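O-methyltransferase family 3 (Niastella koreensis, PDB 7CVW) catalyses the magnesium-dependent transfer of a methyl group from S-adenosyl-L-methionine to catechol-like compounds such as protocatechuic acid, yielding meta- and para-methylated products in equal proportion. Local coordinates at residues N60-G65 against I86-D91; T66-S71 against A95-K100; A130-M135 against L155-T160. All coordinates share one frame; numbering follows the deposited sequence.

Contact 1 of 3, residues N60-G65 against I86-D91; sequences NILELG and ITLEYD. With SAH (S-adenosyl-L-homocysteine), chain E.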
loop_
_atom_site.group_PDB
_atom_site.type_symbol
_atom_site.label_atom_id
_atom_site.label_comp_id
_atom_site.label_asym_id
_atom_site.label_seq_id
_atom_site.Cartn_x
_atom_site.Cartn_y
_atom_site.Cartn_z
ATOM N N ASN A 60 4.442 -16.219 -9.215
ATOM C CA ASN A 60 4.986 -17.116 -8.169
ATOM C C ASN A 60 4.956 -16.366 -6.842
ATOM O O ASN A 60 5.638 -15.349 -6.703
ATOM C CB ASN A 60 6.381 -17.614 -8.530
ATOM C CG ASN A 60 6.325 -18.628 -9.654
ATOM O OD1 ASN A 60 5.788 -19.722 -9.482
ATOM N ND2 ASN A 60 6.822 -18.259 -10.825
ATOM N N ILE A 61 4.169 -16.863 -5.903
ATOM C CA ILE A 61 3.986 -16.191 -4.591
ATOM C C ILE A 61 4.375 -17.171 -3.493
ATOM O O ILE A 61 4.067 -18.389 -3.626
ATOM C CB ILE A 61 2.557 -15.654 -4.417
ATOM C CG1 ILE A 61 2.235 -14.563 -5.452
ATOM C CG2 ILE A 61 2.368 -15.130 -3.000
ATOM C CD1 ILE A 61 0.802 -14.164 -5.432
ATOM N N LEU A 62 5.065 -16.672 -2.469
ATOM C CA LEU A 62 5.408 -17.459 -1.258
ATOM C C LEU A 62 4.715 -16.824 -0.076
ATOM O O LEU A 62 4.845 -15.610 0.102
ATOM C CB LEU A 62 6.923 -17.468 -1.037
ATOM C CG LEU A 62 7.443 -18.139 0.234
ATOM C CD1 LEU A 62 7.102 -19.619 0.299
ATOM C CD2 LEU A 62 8.939 -17.977 0.296
ATOM N N GLU A 63 4.061 -17.636 0.747
ATOM C CA GLU A 63 3.432 -17.154 1.998
ATOM C C GLU A 63 3.950 -17.972 3.175
ATOM O O GLU A 63 4.066 -19.207 3.065
ATOM C CB GLU A 63 1.920 -17.284 1.904
ATOM C CG GLU A 63 1.196 -17.049 3.212
ATOM C CD GLU A 63 -0.310 -17.108 3.030
ATOM O OE1 GLU A 63 -0.828 -18.237 2.773
ATOM O OE2 GLU A 63 -0.970 -16.039 3.116
ATOM N N LEU A 64 4.286 -17.304 4.262
ATOM C CA LEU A 64 4.644 -17.980 5.536
ATOM C C LEU A 64 3.479 -17.747 6.479
ATOM O O LEU A 64 3.204 -16.583 6.789
ATOM C CB LEU A 64 5.912 -17.370 6.129
ATOM C CG LEU A 64 7.239 -17.780 5.517
ATOM C CD1 LEU A 64 7.253 -17.693 4.022
ATOM C CD2 LEU A 64 8.369 -16.940 6.096
ATOM N N GLY A 65 2.842 -18.823 6.907
ATOM C CA GLY A 65 1.733 -18.736 7.849
ATOM C C GLY A 65 0.410 -18.772 7.112
ATOM O O GLY A 65 -0.083 -17.719 6.675
ATOM N N ILE A 86 3.003 -20.990 -3.006
ATOM C CA ILE A 86 3.476 -21.961 -1.984
ATOM C C ILE A 86 3.255 -21.319 -0.611
ATOM O O ILE A 86 3.648 -20.180 -0.426
ATOM C CB ILE A 86 4.954 -22.306 -2.231
ATOM C CG1 ILE A 86 5.150 -22.933 -3.616
ATOM C CG2 ILE A 86 5.445 -23.201 -1.118
ATOM C CD1 ILE A 86 6.602 -23.166 -3.987
ATOM N N THR A 87 2.558 -21.995 0.293
ATOM C CA THR A 87 2.290 -21.435 1.645
ATOM C C THR A 87 2.794 -22.433 2.674
ATOM O O THR A 87 2.592 -23.656 2.469
ATOM C CB THR A 87 0.814 -21.044 1.764
ATOM O OG1 THR A 87 0.591 -20.391 3.026
ATOM C CG2 THR A 87 -0.112 -22.224 1.602
ATOM N N LEU A 88 3.408 -21.932 3.739
ATOM C CA LEU A 88 4.066 -22.763 4.774
ATOM C C LEU A 88 3.255 -22.674 6.062
ATOM O O LEU A 88 2.862 -21.571 6.466
ATOM C CB LEU A 88 5.491 -22.283 5.003
ATOM C CG LEU A 88 6.354 -22.102 3.760
ATOM C CD1 LEU A 88 7.811 -21.822 4.124
ATOM C CD2 LEU A 88 6.214 -23.232 2.774
ATOM N N GLU A 89 2.911 -23.826 6.632
ATOM C CA GLU A 89 2.085 -23.884 7.848
ATOM C C GLU A 89 2.601 -24.993 8.754
ATOM O O GLU A 89 2.570 -26.160 8.340
ATOM C CB GLU A 89 0.629 -24.130 7.448
ATOM C CG GLU A 89 -0.274 -24.354 8.650
ATOM C CD GLU A 89 -0.218 -23.222 9.672
ATOM O OE1 GLU A 89 -0.410 -22.033 9.293
ATOM O OE2 GLU A 89 0.038 -23.516 10.855
ATOM N N TYR A 90 2.985 -24.643 9.980
ATOM C CA TYR A 90 3.586 -25.584 10.970
ATOM C C TYR A 90 2.535 -26.531 11.552
ATOM O O TYR A 90 2.895 -27.699 11.853
ATOM C CB TYR A 90 4.280 -24.761 12.068
ATOM C CG TYR A 90 4.656 -25.426 13.366
ATOM C CD1 TYR A 90 5.407 -26.593 13.376
ATOM C CD2 TYR A 90 4.369 -24.829 14.582
ATOM C CE1 TYR A 90 5.817 -27.175 14.563
ATOM C CE2 TYR A 90 4.750 -25.404 15.775
ATOM C CZ TYR A 90 5.475 -26.584 15.769
ATOM O OH TYR A 90 5.874 -27.151 16.949
ATOM N N ASP A 91 1.309 -26.053 11.770
ATOM C CA ASP A 91 0.273 -26.819 12.501
ATOM C C ASP A 91 -0.461 -27.715 11.499
ATOM O O ASP A 91 -1.141 -27.209 10.612
ATOM C CB ASP A 91 -0.633 -25.876 13.273
ATOM C CG ASP A 91 -1.616 -26.610 14.149
ATOM O OD1 ASP A 91 -2.143 -27.622 13.712
ATOM O OD2 ASP A 91 -1.813 -26.166 15.274
HETATM N N SAH E . -1.768 -15.301 6.831
HETATM C CA SAH E . -2.922 -15.873 7.553
HETATM C CB SAH E . -2.697 -15.813 9.071
HETATM C CG SAH E . -1.489 -16.549 9.548
HETATM S SD SAH E . -1.686 -16.695 11.370
HETATM C C SAH E . -4.147 -15.051 7.144
HETATM O O SAH E . -5.121 -15.630 6.822
HETATM O OXT SAH E . -4.019 -13.876 7.204
HETATM C "C5'" SAH E . -0.066 -17.399 11.809
HETATM C "C4'" SAH E . 0.073 -18.816 11.323
HETATM O "O4'" SAH E . 1.464 -19.145 11.424
HETATM C "C3'" SAH E . -0.668 -19.899 12.137
HETATM O "O3'" SAH E . -1.476 -20.730 11.325
HETATM C "C2'" SAH E . 0.457 -20.703 12.794
HETATM O "O2'" SAH E . 0.149 -22.056 12.995
HETATM C "C1'" SAH E . 1.563 -20.494 11.778
HETATM N N9 SAH E . 2.897 -20.753 12.269
HETATM C C8 SAH E . 3.359 -20.641 13.547
HETATM N N7 SAH E . 4.610 -20.986 13.671
HETATM C C5 SAH E . 5.001 -21.351 12.398
HETATM C C6 SAH E . 6.222 -21.805 11.862
HETATM N N6 SAH E . 7.305 -22.007 12.583
HETATM N N1 SAH E . 6.258 -22.083 10.557
HETATM C C2 SAH E . 5.154 -21.892 9.836
HETATM N N3 SAH E . 3.958 -21.491 10.230
HETATM C C4 SAH E . 3.947 -21.205 11.527
#
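E63 and T87 lie side by side across two parallel strands, their side chains pointing the same way, and meet through a short hydrogen bond. T87 OG1 donates to E63 OE1 at 2.6 Å, on the lone pair that faces away from the other carboxylate oxygen. E63 CG is anti to the backbone N (chi1 170°) and the chain runs on extended, which lays the carboxylate alongside the T87 hydroxyl. OE2 is thereby turned to S71 OG, while OE1 has a further partner in T72 OG1, so this buried acid is held at both oxygens.

The other face of the pair is apolar. L64 and L88 also run alongside each other, their CD1 methyls 4.2 Å apart, whereas L62 slants across I86 and brings its CD1 to I86 CG2. Between the two faces the backbones alternate in parallel register: I86 N binds I61 O, E63 N binds I86 O at 2.8 Å, L88 N binds E63 O, and G65 N closes the series on L88 O.

Beyond the last bridge the strand ends receive S-adenosyl-L-homocysteine. E89, bent at chi2 (55°), turns its carboxylate to the ribose, where O3' donates to OE1 and O2' donates to OE2, each at 2.6 Å. The amino nitrogen of the ligand donates to G65 O at 3.0 Å. G65 has a positive phi of 97° and, having no side chain, lays its CA against the ribose O4'.

Strands 60-64 and 84-89 belong to a beta-alpha-beta unit through helix 70-76. Strand 133-138 flanks 60-64, strand 111-115 flanks 84-89, and helix 118-128 covers the leucine face through L122, L125 and I121.

Contact 2 of 3, residues T66-S71 against A95-K100; sequences TLAGYS and AAVAQK. With SAH (S-adenosyl-L-homocysteine), chain E.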
loop_
_atom_site.group_PDB
_atom_site.type_symbol
_atom_site.label_atom_id
_atom_site.label_comp_id
_atom_site.label_asym_id
_atom_site.label_seq_id
_atom_site.Cartn_x
_atom_site.Cartn_y
_atom_site.Cartn_z
ATOM N N THR A 66 -0.191 -19.944 6.992
ATOM C CA THR A 66 -1.427 -20.133 6.200
ATOM C C THR A 66 -2.686 -19.906 7.046
ATOM O O THR A 66 -3.654 -19.292 6.533
ATOM C CB THR A 66 -1.429 -21.550 5.624
ATOM O OG1 THR A 66 -0.129 -21.882 5.136
ATOM C CG2 THR A 66 -2.474 -21.716 4.545
ATOM N N LEU A 67 -2.671 -20.409 8.268
ATOM C CA LEU A 67 -3.893 -20.442 9.107
ATOM C C LEU A 67 -4.975 -21.222 8.341
ATOM O O LEU A 67 -4.745 -22.357 8.078
ATOM C CB LEU A 67 -4.326 -19.047 9.556
ATOM C CG LEU A 67 -5.389 -19.024 10.653
ATOM C CD1 LEU A 67 -4.836 -19.561 11.957
ATOM C CD2 LEU A 67 -5.855 -17.596 10.851
ATOM N N ALA A 68 -6.105 -20.589 8.019
ATOM C CA ALA A 68 -7.199 -21.263 7.285
ATOM C C ALA A 68 -7.138 -20.925 5.786
ATOM O O ALA A 68 -8.057 -21.284 5.059
ATOM C CB ALA A 68 -8.514 -20.864 7.916
ATOM N N GLY A 69 -6.106 -20.218 5.335
ATOM C CA GLY A 69 -5.930 -19.906 3.910
ATOM C C GLY A 69 -6.685 -18.664 3.470
ATOM O O GLY A 69 -6.847 -18.500 2.256
ATOM N N TYR A 70 -7.135 -17.810 4.393
ATOM C CA TYR A 70 -7.921 -16.588 4.056
ATOM C C TYR A 70 -7.041 -15.652 3.215
ATOM O O TYR A 70 -7.410 -15.254 2.094
ATOM C CB TYR A 70 -8.486 -15.952 5.324
ATOM C CG TYR A 70 -9.405 -14.806 5.026
ATOM C CD1 TYR A 70 -8.883 -13.541 4.897
ATOM C CD2 TYR A 70 -10.764 -14.994 4.839
ATOM C CE1 TYR A 70 -9.684 -12.450 4.591
ATOM C CE2 TYR A 70 -11.578 -13.915 4.524
ATOM C CZ TYR A 70 -11.038 -12.651 4.403
ATOM O OH TYR A 70 -11.814 -11.599 4.035
ATOM N N SER A 71 -5.863 -15.282 3.721
ATOM C CA SER A 71 -4.918 -14.407 2.978
ATOM C C SER A 71 -4.520 -15.122 1.688
ATOM O O SER A 71 -4.382 -14.445 0.655
ATOM C CB SER A 71 -3.710 -14.020 3.773
ATOM O OG SER A 71 -3.029 -15.154 4.265
ATOM N N ALA A 95 -3.159 -26.733 8.506
ATOM C CA ALA A 95 -2.852 -27.034 7.091
ATOM C C ALA A 95 -4.014 -27.823 6.488
ATOM O O ALA A 95 -4.345 -27.590 5.313
ATOM C CB ALA A 95 -1.539 -27.769 7.008
ATOM N N ALA A 96 -4.593 -28.763 7.235
ATOM C CA ALA A 96 -5.721 -29.600 6.731
ATOM C C ALA A 96 -6.949 -28.708 6.497
ATOM O O ALA A 96 -7.680 -28.912 5.497
ATOM C CB ALA A 96 -6.051 -30.723 7.680
ATOM N N VAL A 97 -7.204 -27.780 7.417
ATOM C CA VAL A 97 -8.342 -26.835 7.297
ATOM C C VAL A 97 -8.119 -25.929 6.098
ATOM O O VAL A 97 -9.066 -25.787 5.282
ATOM C CB VAL A 97 -8.546 -26.038 8.589
ATOM C CG1 VAL A 97 -9.554 -24.913 8.393
ATOM C CG2 VAL A 97 -8.972 -26.985 9.686
ATOM N N ALA A 98 -6.912 -25.362 5.959
ATOM C CA ALA A 98 -6.595 -24.516 4.804
ATOM C C ALA A 98 -6.789 -25.333 3.516
ATOM O O ALA A 98 -7.272 -24.776 2.507
ATOM C CB ALA A 98 -5.204 -23.974 4.931
ATOM N N GLN A 99 -6.382 -26.605 3.495
ATOM C CA GLN A 99 -6.460 -27.386 2.237
ATOM C C GLN A 99 -7.929 -27.511 1.810
ATOM O O GLN A 99 -8.220 -27.310 0.622
ATOM C CB GLN A 99 -5.844 -28.765 2.394
ATOM C CG GLN A 99 -5.873 -29.544 1.090
ATOM C CD GLN A 99 -4.875 -29.002 0.096
ATOM O OE1 GLN A 99 -3.680 -28.967 0.379
ATOM N NE2 GLN A 99 -5.358 -28.512 -1.041
ATOM N N LYS A 100 -8.826 -27.776 2.755
ATOM C CA LYS A 100 -10.279 -27.881 2.462
ATOM C C LYS A 100 -10.770 -26.539 1.912
ATOM O O LYS A 100 -11.577 -26.517 0.963
ATOM C CB LYS A 100 -11.063 -28.266 3.714
ATOM C CG LYS A 100 -12.547 -28.518 3.485
ATOM C CD LYS A 100 -13.242 -29.094 4.706
ATOM C CE LYS A 100 -14.650 -28.566 4.879
ATOM N NZ LYS A 100 -15.553 -29.588 5.460
HETATM N N SAH E . -1.768 -15.301 6.831
HETATM C CA SAH E . -2.922 -15.873 7.553
HETATM C CB SAH E . -2.697 -15.813 9.071
HETATM C CG SAH E . -1.489 -16.549 9.548
HETATM S SD SAH E . -1.686 -16.695 11.370
HETATM C C SAH E . -4.147 -15.051 7.144
HETATM O O SAH E . -5.121 -15.630 6.822
HETATM O OXT SAH E . -4.019 -13.876 7.204
HETATM C "C5'" SAH E . -0.066 -17.399 11.809
HETATM C "C4'" SAH E . 0.073 -18.816 11.323
HETATM O "O4'" SAH E . 1.464 -19.145 11.424
HETATM C "C3'" SAH E . -0.668 -19.899 12.137
HETATM O "O3'" SAH E . -1.476 -20.730 11.325
HETATM C "C2'" SAH E . 0.457 -20.703 12.794
HETATM O "O2'" SAH E . 0.149 -22.056 12.995
HETATM C "C1'" SAH E . 1.563 -20.494 11.778
HETATM N N9 SAH E . 2.897 -20.753 12.269
HETATM C C8 SAH E . 3.359 -20.641 13.547
HETATM N N7 SAH E . 4.610 -20.986 13.671
HETATM C C5 SAH E . 5.001 -21.351 12.398
HETATM C C6 SAH E . 6.222 -21.805 11.862
HETATM N N6 SAH E . 7.305 -22.007 12.583
HETATM N N1 SAH E . 6.258 -22.083 10.557
HETATM C C2 SAH E . 5.154 -21.892 9.836
HETATM N N3 SAH E . 3.958 -21.491 10.230
HETATM C C4 SAH E . 3.947 -21.205 11.527
#
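A98 presents its methyl group to the loop of T66-S71, and van der Waals contact carries most of this interface. Its CB touches T66 CG2 at 3.6 Å and stands equally close to L67 O, with G69 N a little farther off. T66 OG1 lies beside the backbone N (chi1 -42°), where it bonds to T87 OG1; this places CG2 anti to that N and aims the methyl at A98. To one side, A68 CB rests on V97 CG1 at 4.2 Å.

Polar contact between the segments is slight: A98 CA approaches A68 O at 3.6 Å in a fairly straight CA-H...O contact. The same carbonyl is hydrogen-bonded by N101 ND2 one turn farther along helix 92-104.

Within the loop, G69 N donates to T66 O at 2.9 Å and closes a type II' turn. G69, itself at positive phi, is the N-cap residue of helix 70-76. This is the glycine-containing loop after the first strand of the Rossmann-like methyltransferase fold, which receives the amino acid end of the cofactor.

The ligand is met both from within the turn and from the helix that follows. L67 CB leaves the backbone on the side away from helix 92-104, and the side chain packs on S-adenosyl-L-homocysteine, CB against the ligand CB and CD1 against O3'. S71 uses two groups: its N donates to the ligand carboxylate O at 3.2 Å, and its OG accepts from the ligand amino N at 2.9 Å. Near the N-terminus of helix 70-76, the carboxylate would probably also be favoured by the helix dipole.

Contact 3 of 3, residues A130-M135 against L155-T160; sequences AGPFDM and LSRPGT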
loop_
_atom_site.group_PDB
_atom_site.type_symbol
_atom_site.label_atom_id
_atom_site.label_comp_id
_atom_site.label_asym_id
_atom_site.label_seq_id
_atom_site.Cartn_x
_atom_site.Cartn_y
_atom_site.Cartn_z
ATOM N N ALA A 130 13.226 -23.127 -5.937
ATOM C CA ALA A 130 11.780 -22.829 -6.047
ATOM C C ALA A 130 11.570 -21.357 -6.397
ATOM O O ALA A 130 10.479 -21.026 -6.910
ATOM C CB ALA A 130 11.060 -23.200 -4.778
ATOM N N GLY A 131 12.564 -20.519 -6.131
ATOM C CA GLY A 131 12.464 -19.087 -6.454
ATOM C C GLY A 131 12.777 -18.823 -7.925
ATOM O O GLY A 131 12.954 -19.740 -8.727
ATOM N N PRO A 132 12.831 -17.548 -8.329
ATOM C CA PRO A 132 12.477 -16.448 -7.432
ATOM C C PRO A 132 10.958 -16.230 -7.362
ATOM O O PRO A 132 10.237 -16.537 -8.311
ATOM C CB PRO A 132 13.181 -15.267 -8.093
ATOM C CG PRO A 132 13.089 -15.587 -9.558
ATOM C CD PRO A 132 13.300 -17.079 -9.645
ATOM N N PHE A 133 10.500 -15.696 -6.232
ATOM C CA PHE A 133 9.089 -15.328 -6.032
ATOM C C PHE A 133 8.913 -13.853 -6.361
ATOM O O PHE A 133 9.800 -13.061 -6.033
ATOM C CB PHE A 133 8.631 -15.651 -4.608
ATOM C CG PHE A 133 8.702 -17.129 -4.314
ATOM C CD1 PHE A 133 7.642 -17.949 -4.658
ATOM C CD2 PHE A 133 9.818 -17.689 -3.704
ATOM C CE1 PHE A 133 7.700 -19.320 -4.431
ATOM C CE2 PHE A 133 9.856 -19.049 -3.439
ATOM C CZ PHE A 133 8.804 -19.863 -3.813
ATOM N N ASP A 134 7.781 -13.510 -6.953
ATOM C CA ASP A 134 7.457 -12.113 -7.328
ATOM C C ASP A 134 6.981 -11.370 -6.084
ATOM O O ASP A 134 7.189 -10.144 -6.005
ATOM C CB ASP A 134 6.383 -12.119 -8.408
ATOM C CG ASP A 134 6.827 -12.866 -9.648
ATOM O OD1 ASP A 134 7.862 -12.467 -10.191
ATOM O OD2 ASP A 134 6.203 -13.896 -10.003
ATOM N N MET A 135 6.321 -12.090 -5.167
ATOM C CA MET A 135 5.770 -11.516 -3.919
ATOM C C MET A 135 5.905 -12.550 -2.805
ATOM O O MET A 135 5.708 -13.749 -3.067
ATOM C CB MET A 135 4.313 -11.110 -4.095
ATOM C CG MET A 135 3.724 -10.471 -2.869
ATOM S SD MET A 135 2.091 -9.824 -3.264
ATOM C CE MET A 135 1.418 -9.426 -1.655
ATOM N N LEU A 155 15.358 -16.006 -1.939
ATOM C CA LEU A 155 14.307 -16.548 -2.827
ATOM C C LEU A 155 13.680 -15.419 -3.660
ATOM O O LEU A 155 12.606 -15.654 -4.234
ATOM C CB LEU A 155 13.270 -17.248 -1.943
ATOM C CG LEU A 155 13.783 -18.527 -1.286
ATOM C CD1 LEU A 155 12.838 -18.982 -0.194
ATOM C CD2 LEU A 155 13.990 -19.612 -2.343
ATOM N N SER A 156 14.358 -14.273 -3.767
ATOM C CA SER A 156 13.824 -13.051 -4.419
ATOM C C SER A 156 14.534 -12.826 -5.746
ATOM O O SER A 156 15.619 -13.412 -5.949
ATOM C CB SER A 156 13.974 -11.836 -3.529
ATOM O OG SER A 156 13.074 -11.905 -2.422
ATOM N N ARG A 157 13.945 -11.963 -6.563
ATOM C CA ARG A 157 14.605 -11.352 -7.743
ATOM C C ARG A 157 14.633 -9.850 -7.507
ATOM O O ARG A 157 13.894 -9.339 -6.668
ATOM C CB ARG A 157 13.817 -11.672 -9.016
ATOM C CG ARG A 157 12.365 -11.220 -8.979
ATOM C CD ARG A 157 11.697 -11.102 -10.329
ATOM N NE ARG A 157 10.270 -10.817 -10.269
ATOM C CZ ARG A 157 9.701 -9.623 -10.134
ATOM N NH1 ARG A 157 10.427 -8.525 -9.990
ATOM N NH2 ARG A 157 8.383 -9.521 -10.142
ATOM N N PRO A 158 15.427 -9.069 -8.265
ATOM C CA PRO A 158 15.244 -7.620 -8.273
ATOM C C PRO A 158 13.779 -7.274 -8.566
ATOM O O PRO A 158 13.227 -7.800 -9.539
ATOM C CB PRO A 158 16.199 -7.185 -9.398
ATOM C CG PRO A 158 17.280 -8.239 -9.361
ATOM C CD PRO A 158 16.499 -9.520 -9.177
ATOM N N GLY A 159 13.157 -6.473 -7.697
ATOM C CA GLY A 159 11.761 -6.038 -7.848
ATOM C C GLY A 159 10.774 -6.874 -7.039
ATOM O O GLY A 159 9.590 -6.516 -7.001
ATOM N N THR A 160 11.202 -7.982 -6.450
ATOM C CA THR A 160 10.323 -8.779 -5.559
ATOM C C THR A 160 9.792 -7.861 -4.458
ATOM O O THR A 160 10.570 -7.084 -3.876
ATOM C CB THR A 160 11.063 -9.949 -4.923
ATOM O OG1 THR A 160 11.387 -10.907 -5.936
ATOM C CG2 THR A 160 10.252 -10.587 -3.818
HETATM O O HOH W 1 7.548 -8.069 -7.878
#
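R157 grips D134 from the side, with NE and NH2 both donating to one oxygen. NE meets D134 OD1 at 2.9 Å, nearly in line with the C-O bond, and NH2 reaches the same atom on its anti side at 3.0 Å. OD1 lies at the edge of the guanidinium, close to its plane, yet the carboxylate is turned 50° against it, so this salt bridge is not a coplanar, two-oxygen pair.

Next to it, P132 and R157 cross at about a right angle, CB against CB at 3.8 Å. F133 and L155 instead lie alongside each other: L155 CB sits at the ring edge in its plane, 3.9 Å from F133 CD2. Their backbones join through F133 N, which donates to L155 O at 2.9 Å in a nearly straight bond. T160 OG1 approaches F133 O at 2.7 Å and accepts from R157 N.

Several second-shell bonds set these groups. R157 CG stands between the backbone N and the carbonyl carbon (chi1 57°), and from there the chain runs out extended; NH1 is then tied to P158 O, which helps fix the turn of the guanidinium. D134 OD2 accepts from the backbone N of K59 and of N60, so the carboxylate also reaches the start of the neighbouring strand. A water donates to D134 O and to G159 O, bridging the two segments beside the type II turn R157-T160. P132 enters through a cis peptide bond.

L155 also packs on L122, L125 and V126 of helix 118-128. The contact thus gathers the entrances of strands 133-138 and 160-165, adjacent parallel strands connected through helix 145-154, as in the second half of a Rossmann-like methyltransferase sheet.

Overall arrangement
Contacts 1 and 2 interlock along the chain and share S-adenosyl-L-homocysteine; their centres lie 10 Å apart. Two probable hydrogen bonds connect them directly, E63 OE2 with S71 OG at 2.5 Å and T87 OG1 with T66 OG1 at 2.7 Å, and tie the strand ends to the loop, both of which touch the ligand. Contact 3 follows later in sequence, its centre 14 Å from that of contact 1. It joins the same sheet through N60 O and D134 N, 2.8 Å apart, but the side chain of M135 is still about 11 Å from the ligand. Contacts 2 and 3 do not touch, with nearest atoms about 8 Å apart.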